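Local coordinates for periplasmic binding protein/LacI transcriptional regulator (Burkholderia multivorans, PDB 4YLE) that probably binds a simple sugar in the periplasm as the solute-binding component of an ABC transporter and presents it for uptake, at residues Ser240-Ala245 against Val251-Tyr256; Asn125-Asp130 against Leu137-Val142; Arg83-Met88 against Asp94-Ala99. All coordinates share one frame; numbering follows the deposited sequence.

Contact 1 of 3, residues Ser240-Ala245 against Val251-Tyr256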
loop_
_atom_site.group_PDB
_atom_site.type_symbol
_atom_site.label_atom_id
_atom_site.label_comp_id
_atom_site.label_asym_id
_atom_site.label_seq_id
_atom_site.Cartn_x
_atom_site.Cartn_y
_atom_site.Cartn_z
ATOM N N SER A 240 2.264 9.194 -18.249
ATOM C CA SER A 240 2.919 10.399 -18.756
ATOM C C SER A 240 4.199 10.109 -19.527
ATOM O O SER A 240 4.492 10.765 -20.538
ATOM C CB SER A 240 3.246 11.353 -17.607
ATOM O OG SER A 240 2.053 11.837 -17.016
ATOM N N ALA A 241 4.983 9.154 -19.042
ATOM C CA ALA A 241 6.249 8.846 -19.703
ATOM C C ALA A 241 5.990 8.196 -21.064
ATOM O O ALA A 241 6.686 8.484 -22.044
ATOM C CB ALA A 241 7.119 7.932 -18.812
ATOM N N VAL A 242 5.001 7.303 -21.115
ATOM C CA VAL A 242 4.646 6.627 -22.354
ATOM C C VAL A 242 4.188 7.654 -23.380
ATOM O O VAL A 242 4.651 7.633 -24.505
ATOM C CB VAL A 242 3.556 5.551 -22.110
ATOM C CG1 VAL A 242 3.001 5.012 -23.393
ATOM C CG2 VAL A 242 4.137 4.396 -21.301
ATOM N N ARG A 243 3.288 8.552 -22.974
ATOM C CA ARG A 243 2.848 9.651 -23.860
ATOM C C ARG A 243 4.041 10.484 -24.363
ATOM O O ARG A 243 4.144 10.784 -25.556
ATOM C CB ARG A 243 1.852 10.544 -23.130
ATOM C CG ARG A 243 1.288 11.707 -24.023
ATOM C CD ARG A 243 0.611 12.801 -23.188
ATOM N NE ARG A 243 -0.176 13.779 -23.972
ATOM C CZ ARG A 243 0.257 14.984 -24.372
ATOM N NH1 ARG A 243 1.492 15.395 -24.100
ATOM N NH2 ARG A 243 -0.550 15.790 -25.059
ATOM N N ALA A 244 4.951 10.848 -23.468
ATOM C CA ALA A 244 6.070 11.711 -23.835
ATOM C C ALA A 244 7.010 11.016 -24.835
ATOM O O ALA A 244 7.709 11.683 -25.620
ATOM C CB ALA A 244 6.823 12.132 -22.605
ATOM N N ALA A 245 7.014 9.684 -24.818
ATOM C CA ALA A 245 7.807 8.896 -25.760
ATOM C C ALA A 245 7.058 8.567 -27.051
ATOM O O ALA A 245 7.585 7.874 -27.916
ATOM C CB ALA A 245 8.257 7.612 -25.095
ATOM N N VAL A 251 2.556 0.622 -25.508
ATOM C CA VAL A 251 3.158 0.144 -24.267
ATOM C C VAL A 251 2.050 0.120 -23.237
ATOM O O VAL A 251 1.406 1.144 -23.000
ATOM C CB VAL A 251 4.318 1.047 -23.793
ATOM C CG1 VAL A 251 4.848 0.603 -22.407
ATOM C CG2 VAL A 251 5.435 1.037 -24.819
ATOM N N TYR A 252 1.770 -1.062 -22.708
ATOM C CA TYR A 252 0.745 -1.213 -21.697
ATOM C C TYR A 252 1.233 -0.717 -20.348
ATOM O O TYR A 252 2.418 -0.847 -20.017
ATOM C CB TYR A 252 0.317 -2.672 -21.577
ATOM C CG TYR A 252 -0.527 -3.169 -22.733
ATOM C CD1 TYR A 252 -1.813 -2.697 -22.911
ATOM C CD2 TYR A 252 -0.050 -4.130 -23.609
ATOM C CE1 TYR A 252 -2.617 -3.157 -23.939
ATOM C CE2 TYR A 252 -0.843 -4.588 -24.657
ATOM C CZ TYR A 252 -2.127 -4.097 -24.810
ATOM O OH TYR A 252 -2.928 -4.540 -25.848
ATOM N N VAL A 253 0.304 -0.166 -19.576
ATOM C CA VAL A 253 0.560 0.193 -18.181
ATOM C C VAL A 253 -0.475 -0.458 -17.256
ATOM O O VAL A 253 -1.680 -0.380 -17.521
ATOM C CB VAL A 253 0.515 1.722 -17.969
ATOM C CG1 VAL A 253 0.694 2.081 -16.516
ATOM C CG2 VAL A 253 1.541 2.416 -18.819
ATOM N N VAL A 254 0.001 -1.113 -16.198
ATOM C CA VAL A 254 -0.878 -1.571 -15.130
ATOM C C VAL A 254 -0.442 -0.958 -13.820
ATOM O O VAL A 254 0.719 -0.642 -13.636
ATOM C CB VAL A 254 -0.930 -3.096 -15.019
ATOM C CG1 VAL A 254 -1.546 -3.699 -16.314
ATOM C CG2 VAL A 254 0.457 -3.669 -14.705
ATOM N N GLY A 255 -1.398 -0.831 -12.896
ATOM C CA GLY A 255 -1.139 -0.278 -11.585
ATOM C C GLY A 255 -1.787 -1.105 -10.505
ATOM O O GLY A 255 -1.982 -2.313 -10.661
ATOM N N TYR A 256 -2.087 -0.432 -9.405
ATOM C CA TYR A 256 -2.596 -1.075 -8.197
ATOM C C TYR A 256 -3.137 0.035 -7.305
ATOM O O TYR A 256 -2.399 0.973 -7.018
ATOM C CB TYR A 256 -1.459 -1.818 -7.498
ATOM C CG TYR A 256 -1.821 -2.948 -6.566
ATOM C CD1 TYR A 256 -1.821 -4.241 -7.025
ATOM C CD2 TYR A 256 -2.063 -2.720 -5.218
ATOM C CE1 TYR A 256 -2.085 -5.294 -6.186
ATOM C CE2 TYR A 256 -2.319 -3.807 -4.365
ATOM C CZ TYR A 256 -2.335 -5.071 -4.894
ATOM O OH TYR A 256 -2.584 -6.107 -4.031
#

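Contact 2 of 3, residues Asn125-Asp130 against Leu137-Val142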
loop_
_atom_site.group_PDB
_atom_site.type_symbol
_atom_site.label_atom_id
_atom_site.label_comp_id
_atom_site.label_asym_id
_atom_site.label_seq_id
_atom_site.Cartn_x
_atom_site.Cartn_y
_atom_site.Cartn_z
ATOM N N ASN A 125 0.762 -2.434 5.044
ATOM C CA ASN A 125 2.117 -2.884 4.822
ATOM C C ASN A 125 2.635 -3.555 6.076
ATOM O O ASN A 125 2.728 -2.935 7.121
ATOM C CB ASN A 125 3.013 -1.716 4.454
ATOM C CG ASN A 125 4.454 -2.103 4.391
ATOM O OD1 ASN A 125 4.811 -3.189 3.892
ATOM N ND2 ASN A 125 5.333 -1.209 4.883
ATOM N N ARG A 126 2.970 -4.821 5.970
ATOM C CA ARG A 126 3.305 -5.587 7.145
ATOM C C ARG A 126 4.682 -5.232 7.682
ATOM O O ARG A 126 5.654 -5.168 6.937
ATOM C CB ARG A 126 3.223 -7.078 6.842
ATOM C CG ARG A 126 3.158 -7.945 8.082
ATOM C CD ARG A 126 3.416 -9.388 7.729
ATOM N NE ARG A 126 2.432 -9.892 6.775
ATOM C CZ ARG A 126 1.427 -10.708 7.086
ATOM N NH1 ARG A 126 1.252 -11.143 8.339
ATOM N NH2 ARG A 126 0.594 -11.097 6.126
ATOM N N LEU A 127 4.740 -4.986 8.990
ATOM C CA LEU A 127 5.992 -4.831 9.708
ATOM C C LEU A 127 6.829 -6.076 9.564
ATOM O O LEU A 127 6.302 -7.172 9.415
ATOM C CB LEU A 127 5.718 -4.545 11.180
ATOM C CG LEU A 127 5.045 -3.203 11.434
ATOM C CD1 LEU A 127 4.507 -3.168 12.854
ATOM C CD2 LEU A 127 5.999 -2.034 11.185
ATOM N N ASP A 128 8.143 -5.917 9.608
ATOM C CA ASP A 128 9.013 -7.043 9.341
ATOM C C ASP A 128 8.912 -8.048 10.496
ATOM O O ASP A 128 9.119 -7.684 11.641
ATOM C CB ASP A 128 10.446 -6.577 9.155
ATOM C CG ASP A 128 11.360 -7.688 8.661
ATOM O OD1 ASP A 128 11.360 -8.793 9.251
ATOM O OD2 ASP A 128 12.078 -7.451 7.673
ATOM N N PRO A 129 8.570 -9.309 10.188
ATOM C CA PRO A 129 8.321 -10.291 11.243
ATOM C C PRO A 129 9.570 -10.631 12.038
ATOM O O PRO A 129 9.484 -10.929 13.231
ATOM C CB PRO A 129 7.816 -11.507 10.465
ATOM C CG PRO A 129 8.404 -11.366 9.127
ATOM C CD PRO A 129 8.358 -9.900 8.855
ATOM N N ASP A 130 10.725 -10.590 11.387
ATOM C CA ASP A 130 11.972 -10.935 12.057
ATOM C C ASP A 130 12.331 -9.843 13.052
ATOM O O ASP A 130 12.723 -10.121 14.186
ATOM C CB ASP A 130 13.096 -11.138 11.039
ATOM C CG ASP A 130 12.782 -12.241 10.048
ATOM O OD1 ASP A 130 12.090 -13.210 10.428
ATOM O OD2 ASP A 130 13.220 -12.136 8.884
ATOM N N LEU A 137 7.759 -9.144 20.114
ATOM C CA LEU A 137 6.600 -8.296 19.894
ATOM C C LEU A 137 5.578 -8.937 18.968
ATOM O O LEU A 137 5.912 -9.397 17.871
ATOM C CB LEU A 137 7.071 -6.960 19.324
ATOM C CG LEU A 137 6.104 -5.792 19.247
ATOM C CD1 LEU A 137 5.312 -5.625 20.523
ATOM C CD2 LEU A 137 6.920 -4.546 18.950
ATOM N N ASN A 138 4.331 -8.971 19.428
ATOM C CA ASN A 138 3.228 -9.468 18.626
ATOM C C ASN A 138 2.371 -8.320 18.157
ATOM O O ASN A 138 1.881 -7.543 18.966
ATOM C CB ASN A 138 2.392 -10.464 19.429
ATOM C CG ASN A 138 1.303 -11.105 18.597
ATOM O OD1 ASN A 138 0.115 -10.987 18.902
ATOM N ND2 ASN A 138 1.703 -11.774 17.521
ATOM N N VAL A 139 2.191 -8.228 16.839
ATOM C CA VAL A 139 1.337 -7.211 16.240
ATOM C C VAL A 139 0.415 -7.864 15.206
ATOM O O VAL A 139 0.886 -8.321 14.148
ATOM C CB VAL A 139 2.171 -6.094 15.574
ATOM C CG1 VAL A 139 1.260 -4.972 15.090
ATOM C CG2 VAL A 139 3.200 -5.553 16.568
ATOM N N PRO A 140 -0.896 -7.917 15.497
ATOM C CA PRO A 140 -1.821 -8.440 14.485
ATOM C C PRO A 140 -1.791 -7.633 13.202
ATOM O O PRO A 140 -1.601 -6.421 13.255
ATOM C CB PRO A 140 -3.193 -8.314 15.167
ATOM C CG PRO A 140 -3.024 -7.278 16.177
ATOM C CD PRO A 140 -1.623 -7.445 16.689
ATOM N N PHE A 141 -1.970 -8.315 12.075
ATOM C CA PHE A 141 -1.963 -7.677 10.763
ATOM C C PHE A 141 -3.323 -7.824 10.115
ATOM O O PHE A 141 -3.929 -8.905 10.171
ATOM C CB PHE A 141 -0.862 -8.284 9.873
ATOM C CG PHE A 141 -0.775 -7.620 8.528
ATOM C CD1 PHE A 141 -0.375 -6.309 8.435
ATOM C CD2 PHE A 141 -1.153 -8.276 7.375
ATOM C CE1 PHE A 141 -0.336 -5.659 7.185
ATOM C CE2 PHE A 141 -1.096 -7.632 6.148
ATOM C CZ PHE A 141 -0.700 -6.339 6.069
ATOM N N VAL A 142 -3.808 -6.711 9.565
ATOM C CA VAL A 142 -4.964 -6.665 8.678
ATOM C C VAL A 142 -4.541 -6.069 7.348
ATOM O O VAL A 142 -4.150 -4.910 7.268
ATOM C CB VAL A 142 -6.083 -5.824 9.304
ATOM C CG1 VAL A 142 -7.292 -5.748 8.386
ATOM C CG2 VAL A 142 -6.448 -6.371 10.669
#

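Contact 3 of 3, residues Arg83-Met88 against Asp94-Ala99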
loop_
_atom_site.group_PDB
_atom_site.type_symbol
_atom_site.label_atom_id
_atom_site.label_comp_id
_atom_site.label_asym_id
_atom_site.label_seq_id
_atom_site.Cartn_x
_atom_site.Cartn_y
_atom_site.Cartn_z
ATOM N N ARG A 83 7.309 10.290 14.379
ATOM C CA ARG A 83 6.967 11.388 15.271
ATOM C C ARG A 83 5.483 11.367 15.602
ATOM O O ARG A 83 5.092 11.602 16.744
ATOM C CB ARG A 83 7.365 12.732 14.657
ATOM C CG ARG A 83 8.864 13.011 14.756
ATOM C CD ARG A 83 9.182 14.483 14.562
ATOM N NE ARG A 83 8.689 14.989 13.282
ATOM C CZ ARG A 83 9.363 14.944 12.133
ATOM N NH1 ARG A 83 10.574 14.408 12.073
ATOM N NH2 ARG A 83 8.813 15.433 11.026
ATOM N N ILE A 84 4.658 11.064 14.602
ATOM C CA ILE A 84 3.228 11.018 14.810
ATOM C C ILE A 84 2.885 9.950 15.841
ATOM O O ILE A 84 2.099 10.197 16.760
ATOM C CB ILE A 84 2.510 10.764 13.496
ATOM C CG1 ILE A 84 2.617 12.023 12.638
ATOM C CG2 ILE A 84 1.045 10.436 13.726
ATOM C CD1 ILE A 84 2.274 11.836 11.203
ATOM N N VAL A 85 3.479 8.771 15.707
ATOM C CA VAL A 85 3.196 7.692 16.642
ATOM C C VAL A 85 3.641 8.100 18.055
ATOM O O VAL A 85 2.896 7.902 19.013
ATOM C CB VAL A 85 3.861 6.377 16.219
ATOM C CG1 VAL A 85 3.521 5.257 17.199
ATOM C CG2 VAL A 85 3.393 5.983 14.798
ATOM N N GLU A 86 4.821 8.701 18.187
ATOM C CA GLU A 86 5.270 9.181 19.504
ATOM C C GLU A 86 4.282 10.183 20.104
ATOM O O GLU A 86 3.980 10.131 21.297
ATOM C CB GLU A 86 6.676 9.789 19.398
ATOM C CG GLU A 86 7.687 8.717 19.020
ATOM C CD GLU A 86 9.136 9.115 19.215
ATOM O OE1 GLU A 86 9.540 10.202 18.737
ATOM O OE2 GLU A 86 9.874 8.310 19.830
ATOM N N GLN A 87 3.734 11.053 19.260
ATOM C CA GLN A 87 2.749 12.044 19.697
ATOM C C GLN A 87 1.436 11.357 20.103
ATOM O O GLN A 87 0.713 11.836 20.978
ATOM C CB GLN A 87 2.540 13.062 18.572
ATOM C CG GLN A 87 1.322 13.974 18.679
ATOM C CD GLN A 87 0.997 14.633 17.334
ATOM O OE1 GLN A 87 1.891 14.858 16.503
ATOM N NE2 GLN A 87 -0.284 14.922 17.105
HETATM N N MSE A 88 1.133 10.227 19.469
HETATM C CA MSE A 88 -0.042 9.445 19.847
HETATM C C MSE A 88 0.185 8.768 21.202
HETATM O O MSE A 88 -0.761 8.554 21.957
HETATM C CB MSE A 88 -0.371 8.391 18.773
HETATM C CG MSE A 88 -0.871 8.974 17.460
HETATM SE SE MSE A 88 -2.424 10.168 17.622
HETATM C CE MSE A 88 -1.551 11.919 17.446
ATOM N N ASP A 94 -5.822 4.784 23.210
ATOM C CA ASP A 94 -5.987 3.402 23.646
ATOM C C ASP A 94 -5.556 2.380 22.610
ATOM O O ASP A 94 -5.227 1.240 22.938
ATOM C CB ASP A 94 -7.442 3.180 24.027
ATOM C CG ASP A 94 -7.865 4.112 25.136
ATOM O OD1 ASP A 94 -7.342 3.972 26.272
ATOM O OD2 ASP A 94 -8.681 5.007 24.848
ATOM N N ALA A 95 -5.565 2.792 21.352
ATOM C CA ALA A 95 -5.118 1.922 20.295
ATOM C C ALA A 95 -4.539 2.752 19.172
ATOM O O ALA A 95 -4.917 3.906 18.995
ATOM C CB ALA A 95 -6.273 1.060 19.783
ATOM N N ILE A 96 -3.621 2.138 18.428
ATOM C CA ILE A 96 -3.026 2.736 17.238
ATOM C C ILE A 96 -3.126 1.753 16.095
ATOM O O ILE A 96 -2.718 0.601 16.225
ATOM C CB ILE A 96 -1.542 3.093 17.442
ATOM C CG1 ILE A 96 -1.394 4.212 18.458
ATOM C CG2 ILE A 96 -0.924 3.526 16.105
ATOM C CD1 ILE A 96 0.040 4.442 18.894
ATOM N N VAL A 97 -3.686 2.216 14.986
ATOM C CA VAL A 97 -3.826 1.441 13.778
ATOM C C VAL A 97 -2.857 2.064 12.784
ATOM O O VAL A 97 -3.053 3.209 12.388
ATOM C CB VAL A 97 -5.255 1.483 13.233
ATOM C CG1 VAL A 97 -5.358 0.679 11.971
ATOM C CG2 VAL A 97 -6.254 0.942 14.300
ATOM N N LEU A 98 -1.801 1.331 12.432
ATOM C CA LEU A 98 -0.678 1.915 11.735
ATOM C C LEU A 98 -0.477 1.264 10.366
ATOM O O LEU A 98 -0.414 0.033 10.278
ATOM C CB LEU A 98 0.592 1.751 12.571
ATOM C CG LEU A 98 1.913 2.157 11.907
ATOM C CD1 LEU A 98 1.964 3.652 11.672
ATOM C CD2 LEU A 98 3.084 1.672 12.773
ATOM N N ALA A 99 -0.388 2.103 9.319
ATOM C CA ALA A 99 0.082 1.706 7.965
ATOM C C ALA A 99 1.520 2.199 7.795
ATOM O O ALA A 99 1.733 3.355 7.440
ATOM C CB ALA A 99 -0.807 2.299 6.867
#

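Contact 1 of 3, residues Ser240-Ala245 against Val251-Tyr256
V242 reaches from the last turns of helix 232-244 to V251 and V253, and the contact between the segments is wholly apolar. One methyl does most of the touching: V242 CG2 lies 4.0 Å from V251 CG1 and 4.1 Å from V253 CG2, so it is shared by two valines of the strand region. The other branch, V242 CG1, sits 4.2 Å from V251 CB. With CG1 anti to the backbone N (chi1 170°), V242 turns both methyls to this surface. V251 is met at a slant, whereas V242 and V253 run past each other in opposite senses. Short, beta-branched valine suits such a seam, since it fills the space near the backbone with few rotatable bonds.

Backbone hydrogen bonds do separate work. At the end of the helix, A244 N to S240 O and A245 N to A241 O, each 3.0 Å, close its last turn. In the strand, Y252 and V254 pair with L227 of the adjacent strand 226-229, whose L227 side chain also touches V242 and V251.

Residues alternate along strand 252-254: V253 faces this helix, while the Y252 and V254 side chains reach helix 146-160 instead. Strand 226-229, helix 232-244 and strand 252-254 together make a beta-alpha-beta crossover, which here ends at the outermost strand of the four-stranded parallel sheet.

Contact 2 of 3, residues Asn125-Asp130 against Leu137-Val142
R126 lies across the F141 ring, the two side chains crossing at about a right angle. Its aliphatic root comes over one ring face: R126 CB stands 4.0 Å from the ring centroid and 16° off the ring normal, a CH-pi contact displaced toward the rim. Farther out, the chain bends at chi3 (-60°), which folds the guanidinium over the CD2 side of the same ring face. There R126 NH2 approaches F141 CD2 to 3.5 Å, and CD2 lies over the centre of the guanidinium face. The two planes remain 35° apart, so the overlap is inclined. Arginine suits this exposed position because its methylenes can cover an aromatic face while its charged end stays near water.

Ahead of it, the backbone carbon N125 C comes to 3.8 Å from F141 CE1, meeting the ring obliquely. A small apolar patch continues the contact inward, where L127 CD1 lies 4.3 Å from V139 CG1; both side chains also touch L132. Next along the chain, D128 is the N-cap of helix 129-133, its OD1 accepting from D130 N at 2.9 Å.

N125 points away from F141; its amide bonds to P100 O and N178 N, and its side chain lies about 6 Å from the bound unknown ligand. This is the loop after a strand in a beta-alpha-beta unit, placed, as in other periplasmic binding proteins, beside the ligand cleft.

Contact 3 of 3, residues Arg83-Met88 against Asp94-Ala99
V85 and M88 meet I96 and L98 without a single flat group: no ring, amide, carboxylate or guanidinium takes part, and there are neither faces nor edges to match. What meets is methyl and methylene, fitted by the branching of the side chains.

I96 makes two of the three contacts. Its CG1 arm is anti to the carbonyl carbon (chi1 -67°) and then extends, carrying CD1 out to the helix, where it touches two residues one turn apart. I96 CD1 lies 4.0 Å from V85 CG1 and equally 4.0 Å from M88 CB. The second methyl of V85 serves the next inward-facing strand position, with V85 CG2 4.2 Å from L98 CD1. V85 meets I96 at a slant and L98 at about a right angle, so the forked valine divides its methyls between two larger side chains. M88, present as selenomethionine, offers its CB here; its bent chain then leads off to A36, I68 and N70 on strands 34-39 and 66-72. A flexible, unbranched residue suits a place where the helix spans several strands.

The helix and strand axes are 10.2 Å apart at closest and nearly antiparallel, at 166°, a spacing bridged by aliphatic side chains from both. Strand alternation settles the rest: I96 and L98 face this helix, while A95 and V97 touch helix 279-295, so the strand is covered on its two sides. V85 and L98 also reach V109 and V110 of helix 107-115, which continues the same layer.

Strand 66-72, helix 78-90 and strand 95-98 form a beta-alpha-beta crossover that passes over strand 34-39, an element of the Rossmann-like lobe of periplasmic binding proteins.

Contacts 1 and 3 are alike in kind: both are buried, purely aliphatic seams between a helix and the strand that follows it. Yet they belong to different sheets, on opposite sides of the chain's centre, with centres about 36 Å apart. Contact 2 shares its seven-stranded sheet with contact 3, and N122, on strand 119-123 between them, touches V139 and F141 and bonds weakly to L98 O. Its chemistry differs with its place: being only partly buried, contact 2 is carried mainly by an arginine laid over an aromatic ring, with a cap and polar loop groups alongside, within the first segment. Contact 2 also comes nearest the bound ligand, whereas 83-88/94-99 and 240-245/251-256 are buried and lie farther from it.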